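Local coordinates for pmbA-related protein (Thermotoga maritima, PDB 1VL4), which is probably a metallopeptidase of the U62 family and a putative modulator of DNA gyrase, at residues 409-412 / 413-416; 86-89 / 90-94; 120-123 / 124-127. All coordinates share one frame; numbering follows the deposited sequence.

Along the chain the order is contact 2, contact 3, contact 1, each made within one continuous stretch and each in a different part of the PmbA/TldA family architecture. Contact 2 takes in most of helix 84-93, packed on strands of the long antiparallel sheet. Contact 3 is a turn leading into helix 128-143, lying against strand 148-167 of that same sheet, about 39 Å away between centres. Contact 1, where strand 406-411 gives way to helix 412-417, belongs to the C-terminal mixed sheet, with its centre about 47 Å from contact 2 and 42 Å from contact 3. None touches another, so they are separate local features of the fold, and contact 2 alone also reaches the second subunit.

Contact 1 (409-412 / 413-416); sequences SGNF and LDLL
Asn411 and Leu413 meet where strand 406-411 ends and helix 412-417 begins, and the asparagine serves as the helix N-cap. Its OD1 accepts the backbone N-H of Leu413 at 2.9 Å, on a lone pair in the carbonyl plane, with an N-H...O angle of 150°. The amide is brought there by a first torsion that sets CG opposite the backbone N (chi1 -169°), and the side chain then runs beside that of Leu413, with OD1 3.4 Å from Leu413 CB. The other end of the amide is held too: ND2 donates to Glu384 OE2 and to Ser382 O, which fixes which way round the group lies. Asparagine suits the place because one short side chain offers an acceptor to the helix and a donor to Glu384 and the Ser382 carbonyl. The backbone takes over at once, Leu415 N donating to Asn411 O and Leu416 N to Phe412 O, both at 3.0 Å.

The Phe412 ring reaches Leu416 one turn on, where CE2 lies 3.8 Å from Leu416 CD1 and CZ 4.1 Å from Leu416 CD2; the two side chains meet at a slant. The buried ring also packs on Leu247 and Met250, and Leu415 on Leu247, so these large apolar residues fit an inward-facing surface. Were Asn411 an alanine, Leu413 N would probably lose its capping acceptor and Glu384 this amide donor. Chemically, the contact pairs a polar cap, which satisfies a helix N-H of the first turn, with an apolar i to i+4 contact between Phe412 and Leu416 on the buried side.

Contact 2 (86-89 / 90-94); sequences KCFE and EALSN
Helix 84-93 supplies this contact, its last turns lying against the antiparallel sheet of the N-terminal part of the chain. Four successive i to i+4 bonds hold the backbone: Glu90 N to Lys86 O at 2.9 Å, Ala91 N to Cys87 O, Leu92 N to Phe88 O at 2.8 Å, and Ser93 N to Glu89 O. Farther on, Asn94 N bonds Glu90 O at 3.2 Å, with a weak second bond to Ala91 O.

One turn apart, Phe88 and Leu92 share the apolar flank. Ring atoms CE1 and CZ approach the two methyls of Leu92, CE1 lying 4.0 Å from CD2 and CZ 4.1 Å from CD1. The i to i+4 spacing puts both residues on one flank, and with CG trans to the backbone N in each (chi1 173° in Phe88) the ring and the methyls are placed to meet. Val67 and Val31 meet both residues, and Leu22 and Leu25 of helix 15-29 pack on the ring. Small Ala91 lets the helix sit close to Val67. Beside Leu92, Glu89 runs in the same direction and, bent at chi2 (-60°), brings OE1 to 3.7 Å from Leu92 CD2.

Asn94 ND2 bonds Thr75 O and Asp57 OD2 of the second subunit. The pattern is that of an amphipathic helix packed on a beta sheet, its C-terminal end touching the subunit interface.

Contact 3 (120-123 / 124-127); sequences VGRF and EKLS
Two backbone hydrogen bonds close the turn: Lys125 N donates to Arg122 O at 3.2 Å and Leu126 N to Phe123 O at 3.1 Å. Both donors stand well above the plane of their carbonyls, as is common in i to i+3 turns, and the first is rather bent, with an N-H...O angle of 137°. Gly121 precedes them with a positive phi (91°), where a side chain would press against the preceding carbonyl oxygen, so glycine is the natural choice.

Among the charged groups, Lys125 folds back over the turn, its chain bent at chi3 (-79°), so that NZ comes 3.6 Å from Gly121 O and CE 3.9 Å from Arg122 NH1. The two cations are near each other, NH1 to NZ 4.1 Å, a closeness that the Glu206 salt bridge to Arg122 NE probably offsets in part. Long flexible chains suit this exposed surface. Glu124 also returns to Gly121, its OE1 lying 3.7 Å from Gly121 CA.

Apolar contact is made by Phe123 and Leu126, whose CD1 atoms are 4.3 Å apart. Both pack on Tyr156 of strand 148-167, and Phe123 also on Pro205, so aromatic and branched residues suit the side turned to the sheet. The bonds form two successive overlapping i to i+3 turns, and Ser127 then follows as the N-cap of helix 128-143, so the turns lead the chain into that helix.

Contact 1 (409-412 / 413-416)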
ATOM      1  N   SER A 409       6.545  14.312 -20.922  1.00 19.90           N
ATOM      2  CA  SER A 409       7.790  14.077 -20.227  1.00 19.52           C
ATOM      3  C   SER A 409       8.593  15.364 -20.072  1.00 18.96           C
ATOM      4  O   SER A 409       8.418  16.319 -20.810  1.00 18.92           O
ATOM      5  CB  SER A 409       8.605  13.048 -20.987  1.00 18.66           C
ATOM      6  OG  SER A 409       9.035  13.610 -22.198  1.00 22.40           O
ATOM      7  N   GLY A 410       9.461  15.369 -19.072  1.00 16.80           N
ATOM      8  CA  GLY A 410      10.363  16.456 -18.845  1.00 14.67           C
ATOM      9  C   GLY A 410      11.010  16.273 -17.504  1.00 16.47           C
ATOM     10  O   GLY A 410      11.036  15.158 -16.957  1.00 15.97           O
ATOM     11  N   ASN A 411      11.568  17.369 -17.009  1.00 15.36           N
ATOM     12  CA  ASN A 411      12.061  17.472 -15.648  1.00 15.62           C
ATOM     13  C   ASN A 411      11.210  18.507 -14.942  1.00 14.72           C
ATOM     14  O   ASN A 411      11.050  19.613 -15.456  1.00 14.82           O
ATOM     15  CB  ASN A 411      13.513  17.933 -15.631  1.00 16.13           C
ATOM     16  CG  ASN A 411      14.146  17.810 -14.253  1.00 21.24           C
ATOM     17  OD1 ASN A 411      13.871  18.602 -13.331  1.00 20.23           O
ATOM     18  ND2 ASN A 411      15.012  16.813 -14.103  1.00 14.86           N
ATOM     19  N   PHE A 412      10.697  18.147 -13.770  1.00 12.82           N
ATOM     20  CA  PHE A 412       9.870  19.016 -12.959  1.00 13.13           C
ATOM     21  C   PHE A 412      10.503  20.407 -12.712  1.00 13.05           C
ATOM     22  O   PHE A 412       9.792  21.409 -12.737  1.00 11.78           O
ATOM     23  CB  PHE A 412       9.499  18.334 -11.622  1.00 14.91           C
ATOM     24  CG  PHE A 412       8.431  19.074 -10.861  1.00 12.52           C
ATOM     25  CD1 PHE A 412       7.119  19.062 -11.304  1.00 16.72           C
ATOM     26  CD2 PHE A 412       8.757  19.871  -9.764  1.00 14.16           C
ATOM     27  CE1 PHE A 412       6.134  19.803 -10.625  1.00 16.15           C
ATOM     28  CE2 PHE A 412       7.802  20.601  -9.102  1.00 15.49           C
ATOM     29  CZ  PHE A 412       6.480  20.580  -9.547  1.00 14.45           C
ATOM     30  N   LEU A 413      11.823  20.468 -12.514  1.00 10.98           N
ATOM     31  CA  LEU A 413      12.480  21.743 -12.242  1.00 14.39           C
ATOM     32  C   LEU A 413      12.469  22.643 -13.466  1.00 15.09           C
ATOM     33  O   LEU A 413      12.212  23.830 -13.336  1.00 19.66           O
ATOM     34  CB  LEU A 413      13.902  21.571 -11.707  1.00 14.92           C
ATOM     35  CG  LEU A 413      13.995  20.829 -10.351  1.00 15.58           C
ATOM     36  CD1 LEU A 413      15.441  20.821  -9.803  1.00 20.81           C
ATOM     37  CD2 LEU A 413      13.010  21.397  -9.339  1.00 25.35           C
ATOM     38  N   ASP A 414      12.692  22.073 -14.639  1.00 15.55           N
ATOM     39  CA  ASP A 414      12.583  22.814 -15.895  1.00 16.34           C
ATOM     40  C   ASP A 414      11.154  23.283 -16.135  1.00 13.53           C
ATOM     41  O   ASP A 414      10.938  24.362 -16.614  1.00 12.38           O
ATOM     42  CB  ASP A 414      13.008  21.948 -17.080  1.00 20.34           C
ATOM     43  CG  ASP A 414      14.508  21.711 -17.129  1.00 27.71           C
ATOM     44  OD1 ASP A 414      15.278  22.672 -16.871  1.00 41.02           O
ATOM     45  OD2 ASP A 414      14.913  20.566 -17.443  1.00 33.45           O
ATOM     46  N   LEU A 415      10.185  22.445 -15.831  1.00 12.77           N
ATOM     47  CA  LEU A 415       8.784  22.856 -15.837  1.00 12.84           C
ATOM     48  C   LEU A 415       8.561  24.138 -15.025  1.00 13.22           C
ATOM     49  O   LEU A 415       7.945  25.085 -15.526  1.00 12.53           O
ATOM     50  CB  LEU A 415       7.910  21.738 -15.268  1.00 13.00           C
ATOM     51  CG  LEU A 415       6.407  21.921 -15.485  1.00 18.40           C
ATOM     52  CD1 LEU A 415       5.735  20.589 -15.744  1.00 25.55           C
ATOM     53  CD2 LEU A 415       5.760  22.645 -14.312  1.00 23.53           C
ATOM     54  N   LEU A 416       9.071  24.154 -13.783  1.00  9.22           N
ATOM     55  CA  LEU A 416       8.977  25.305 -12.909  1.00 11.02           C
ATOM     56  C   LEU A 416       9.594  26.518 -13.556  1.00 11.35           C
ATOM     57  O   LEU A 416       9.056  27.623 -13.405  1.00  9.09           O
ATOM     58  CB  LEU A 416       9.640  25.071 -11.532  1.00 10.99           C
ATOM     59  CG  LEU A 416       8.969  24.046 -10.606  1.00 12.72           C
ATOM     60  CD1 LEU A 416       9.782  23.800  -9.315  1.00 19.87           C
ATOM     61  CD2 LEU A 416       7.527  24.433 -10.298  1.00 10.41           C
TER

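Contact 2 (86-89 / 90-94)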
ATOM      1  N   LYS A  86       4.876  -2.120  31.577  1.00 18.83           N
ATOM      2  CA  LYS A  86       5.309  -3.027  30.504  1.00 19.44           C
ATOM      3  C   LYS A  86       5.615  -2.276  29.226  1.00 14.65           C
ATOM      4  O   LYS A  86       6.644  -2.513  28.605  1.00 14.47           O
ATOM      5  CB  LYS A  86       4.274  -4.150  30.257  1.00 17.16           C
ATOM      6  CG  LYS A  86       4.191  -5.047  31.460  1.00 26.41           C
ATOM      7  CD  LYS A  86       3.156  -6.181  31.386  1.00 29.87           C
ATOM      8  CE  LYS A  86       3.159  -6.951  32.722  1.00 35.35           C
ATOM      9  NZ  LYS A  86       3.038  -8.418  32.545  1.00 39.53           N
ATOM     10  N   CYS A  87       4.728  -1.370  28.830  1.00 15.88           N
ATOM     11  CA  CYS A  87       4.974  -0.491  27.687  1.00 15.02           C
ATOM     12  C   CYS A  87       6.282   0.319  27.792  1.00 16.49           C
ATOM     13  O   CYS A  87       7.056   0.396  26.834  1.00 13.85           O
ATOM     14  CB  CYS A  87       3.848   0.490  27.556  1.00 16.70           C
ATOM     15  SG  CYS A  87       2.329  -0.269  26.964  1.00 22.05           S
ATOM     16  N   PHE A  88       6.501   0.927  28.958  1.00 13.84           N
ATOM     17  CA  PHE A  88       7.687   1.689  29.208  1.00 12.30           C
ATOM     18  C   PHE A  88       8.920   0.799  29.136  1.00 12.06           C
ATOM     19  O   PHE A  88       9.902   1.135  28.467  1.00 12.24           O
ATOM     20  CB  PHE A  88       7.565   2.415  30.563  1.00 14.36           C
ATOM     21  CG  PHE A  88       8.820   3.105  30.999  1.00 11.20           C
ATOM     22  CD1 PHE A  88       9.767   2.416  31.735  1.00 12.68           C
ATOM     23  CD2 PHE A  88       9.056   4.448  30.662  1.00 10.78           C
ATOM     24  CE1 PHE A  88      10.945   3.025  32.170  1.00 16.26           C
ATOM     25  CE2 PHE A  88      10.232   5.066  31.083  1.00 14.53           C
ATOM     26  CZ  PHE A  88      11.178   4.344  31.841  1.00  9.50           C
ATOM     27  N   GLU A  89       8.872  -0.341  29.804  1.00 11.96           N
ATOM     28  CA  GLU A  89      10.001  -1.256  29.824  1.00 13.70           C
ATOM     29  C   GLU A  89      10.341  -1.763  28.407  1.00 13.45           C
ATOM     30  O   GLU A  89      11.512  -1.947  28.062  1.00 13.09           O
ATOM     31  CB  GLU A  89       9.752  -2.419  30.797  1.00 14.32           C
ATOM     32  CG  GLU A  89       9.655  -2.022  32.305  1.00 23.97           C
ATOM     33  CD  GLU A  89      10.913  -1.344  32.905  1.00 43.02           C
ATOM     34  OE1 GLU A  89      12.020  -1.423  32.308  1.00 47.01           O
ATOM     35  OE2 GLU A  89      10.786  -0.737  34.004  1.00 49.36           O
ATOM     36  N   GLU A  90       9.322  -1.935  27.582  1.00 12.03           N
ATOM     37  CA  GLU A  90       9.508  -2.339  26.191  1.00 11.15           C
ATOM     38  C   GLU A  90      10.230  -1.247  25.411  1.00  7.79           C
ATOM     39  O   GLU A  90      11.195  -1.507  24.696  1.00  7.45           O
ATOM     40  CB  GLU A  90       8.149  -2.657  25.576  1.00 13.34           C
ATOM     41  CG  GLU A  90       8.197  -3.287  24.207  1.00 16.70           C
ATOM     42  CD  GLU A  90       8.725  -4.728  24.174  1.00 13.68           C
ATOM     43  OE1 GLU A  90       9.033  -5.357  25.207  1.00 15.80           O
ATOM     44  OE2 GLU A  90       8.875  -5.215  23.057  1.00 16.74           O
ATOM     45  N   ALA A  91       9.805  -0.000  25.579  1.00 10.05           N
ATOM     46  CA  ALA A  91      10.433   1.144  24.862  1.00  7.18           C
ATOM     47  C   ALA A  91      11.870   1.302  25.336  1.00  8.22           C
ATOM     48  O   ALA A  91      12.771   1.561  24.537  1.00  7.43           O
ATOM     49  CB  ALA A  91       9.676   2.422  25.106  1.00  7.52           C
ATOM     50  N   LEU A  92      12.081   1.148  26.637  1.00  9.75           N
ATOM     51  CA  LEU A  92      13.407   1.297  27.215  1.00 14.04           C
ATOM     52  C   LEU A  92      14.339   0.232  26.610  1.00 12.91           C
ATOM     53  O   LEU A  92      15.481   0.498  26.179  1.00 11.95           O
ATOM     54  CB  LEU A  92      13.299   1.126  28.734  1.00 16.15           C
ATOM     55  CG  LEU A  92      14.420   1.731  29.574  1.00 20.49           C
ATOM     56  CD1 LEU A  92      14.365   3.235  29.523  1.00 23.28           C
ATOM     57  CD2 LEU A  92      14.345   1.209  31.037  1.00 19.42           C
ATOM     58  N   SER A  93      13.830  -0.994  26.518  1.00  9.97           N
ATOM     59  CA  SER A  93      14.643  -2.044  25.988  1.00 12.02           C
ATOM     60  C   SER A  93      15.051  -1.774  24.529  1.00 10.47           C
ATOM     61  O   SER A  93      16.133  -2.149  24.119  1.00 15.60           O
ATOM     62  CB  SER A  93      13.988  -3.427  26.195  1.00 13.62           C
ATOM     63  OG  SER A  93      14.570  -4.356  25.316  1.00 26.61           O
ATOM     64  N   ASN A  94      14.226  -1.108  23.752  1.00  9.08           N
ATOM     65  CA  ASN A  94      14.587  -0.757  22.400  1.00  9.16           C
ATOM     66  C   ASN A  94      15.620   0.363  22.239  1.00 14.00           C
ATOM     67  O   ASN A  94      16.014   0.687  21.108  1.00 14.17           O
ATOM     68  CB  ASN A  94      13.340  -0.429  21.588  1.00 10.41           C
ATOM     69  CG  ASN A  94      12.416  -1.667  21.395  1.00  2.00           C
ATOM     70  OD1 ASN A  94      12.847  -2.804  21.507  1.00  8.47           O
ATOM     71  ND2 ASN A  94      11.156  -1.407  21.095  1.00 12.93           N
TER

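Contact 3 (120-123 / 124-127)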
ATOM      1  N   VAL A 120     -15.026  21.081  12.622  1.00 14.07           N
ATOM      2  CA  VAL A 120     -16.334  21.746  12.598  1.00 18.36           C
ATOM      3  C   VAL A 120     -17.428  20.948  13.269  1.00 16.77           C
ATOM      4  O   VAL A 120     -18.246  21.539  13.908  1.00 16.96           O
ATOM      5  CB  VAL A 120     -16.691  22.171  11.161  1.00 18.00           C
ATOM      6  CG1 VAL A 120     -18.065  22.815  11.087  1.00 28.62           C
ATOM      7  CG2 VAL A 120     -15.620  23.168  10.664  1.00 24.75           C
ATOM      8  N   GLY A 121     -17.457  19.628  13.134  1.00 16.73           N
ATOM      9  CA  GLY A 121     -18.463  18.818  13.815  1.00 16.67           C
ATOM     10  C   GLY A 121     -19.742  18.542  13.044  1.00 19.23           C
ATOM     11  O   GLY A 121     -20.651  17.938  13.561  1.00 21.44           O
ATOM     12  N   ARG A 122     -19.835  18.967  11.801  1.00 17.87           N
ATOM     13  CA  ARG A 122     -21.062  18.753  11.064  1.00 17.92           C
ATOM     14  C   ARG A 122     -21.143  17.400  10.332  1.00 17.33           C
ATOM     15  O   ARG A 122     -22.228  16.870  10.196  1.00 12.36           O
ATOM     16  CB  ARG A 122     -21.320  19.922  10.128  1.00 18.55           C
ATOM     17  CG  ARG A 122     -21.531  21.249  10.907  1.00 28.68           C
ATOM     18  CD  ARG A 122     -22.054  22.354  10.051  1.00 28.69           C
ATOM     19  NE  ARG A 122     -23.311  21.978   9.426  1.00 38.98           N
ATOM     20  CZ  ARG A 122     -24.500  22.012  10.027  1.00 50.64           C
ATOM     21  NH1 ARG A 122     -24.614  22.397  11.301  1.00 52.33           N
ATOM     22  NH2 ARG A 122     -25.594  21.644   9.349  1.00 47.02           N
ATOM     23  N   PHE A 123     -20.023  16.832   9.888  1.00 13.99           N
ATOM     24  CA  PHE A 123     -20.090  15.509   9.213  1.00 14.26           C
ATOM     25  C   PHE A 123     -20.660  14.466  10.187  1.00 13.82           C
ATOM     26  O   PHE A 123     -21.468  13.625   9.804  1.00 13.44           O
ATOM     27  CB  PHE A 123     -18.698  15.072   8.644  1.00 11.35           C
ATOM     28  CG  PHE A 123     -18.430  15.586   7.268  1.00 11.91           C
ATOM     29  CD1 PHE A 123     -19.095  15.031   6.177  1.00 11.72           C
ATOM     30  CD2 PHE A 123     -17.542  16.661   7.060  1.00 14.35           C
ATOM     31  CE1 PHE A 123     -18.897  15.523   4.898  1.00 14.12           C
ATOM     32  CE2 PHE A 123     -17.332  17.143   5.799  1.00 12.74           C
ATOM     33  CZ  PHE A 123     -17.985  16.595   4.706  1.00  6.12           C
ATOM     34  N   GLU A 124     -20.241  14.562  11.455  1.00 17.35           N
ATOM     35  CA  GLU A 124     -20.658  13.671  12.556  1.00 19.20           C
ATOM     36  C   GLU A 124     -22.139  13.640  12.822  1.00 16.97           C
ATOM     37  O   GLU A 124     -22.655  12.647  13.317  1.00 19.51           O
ATOM     38  CB  GLU A 124     -20.035  14.127  13.881  1.00 22.03           C
ATOM     39  CG  GLU A 124     -18.671  13.593  14.113  1.00 34.35           C
ATOM     40  CD  GLU A 124     -17.997  14.314  15.264  1.00 47.79           C
ATOM     41  OE1 GLU A 124     -17.569  15.478  15.074  1.00 42.62           O
ATOM     42  OE2 GLU A 124     -17.923  13.709  16.363  1.00 43.77           O
ATOM     43  N   LYS A 125     -22.805  14.745  12.535  1.00 17.94           N
ATOM     44  CA  LYS A 125     -24.258  14.848  12.685  1.00 18.71           C
ATOM     45  C   LYS A 125     -25.100  14.182  11.594  1.00 15.72           C
ATOM     46  O   LYS A 125     -26.282  13.962  11.799  1.00 15.23           O
ATOM     47  CB  LYS A 125     -24.618  16.337  12.787  1.00 18.92           C
ATOM     48  CG  LYS A 125     -24.053  16.922  14.117  1.00 28.86           C
ATOM     49  CD  LYS A 125     -24.745  18.216  14.534  1.00 39.22           C
ATOM     50  CE  LYS A 125     -24.233  19.432  13.744  1.00 43.90           C
ATOM     51  NZ  LYS A 125     -23.273  20.234  14.560  1.00 42.44           N
ATOM     52  N   LEU A 126     -24.514  13.879  10.445  1.00 14.37           N
ATOM     53  CA  LEU A 126     -25.257  13.278   9.362  1.00 14.24           C
ATOM     54  C   LEU A 126     -25.644  11.869   9.699  1.00 13.15           C
ATOM     55  O   LEU A 126     -24.883  11.134  10.285  1.00 12.86           O
ATOM     56  CB  LEU A 126     -24.406  13.203   8.093  1.00 18.35           C
ATOM     57  CG  LEU A 126     -24.040  14.498   7.416  1.00 17.16           C
ATOM     58  CD1 LEU A 126     -23.256  14.155   6.166  1.00 24.13           C
ATOM     59  CD2 LEU A 126     -25.271  15.333   7.078  1.00 21.08           C
ATOM     60  N   SER A 127     -26.806  11.465   9.280  1.00  9.72           N
ATOM     61  CA  SER A 127     -27.176  10.054   9.406  1.00  9.43           C
ATOM     62  C   SER A 127     -26.542   9.288   8.248  1.00 10.40           C
ATOM     63  O   SER A 127     -26.126   9.898   7.270  1.00  9.31           O
ATOM     64  CB  SER A 127     -28.662   9.899   9.256  1.00 10.12           C
ATOM     65  OG  SER A 127     -28.999  10.133   7.917  1.00 13.48           O
TER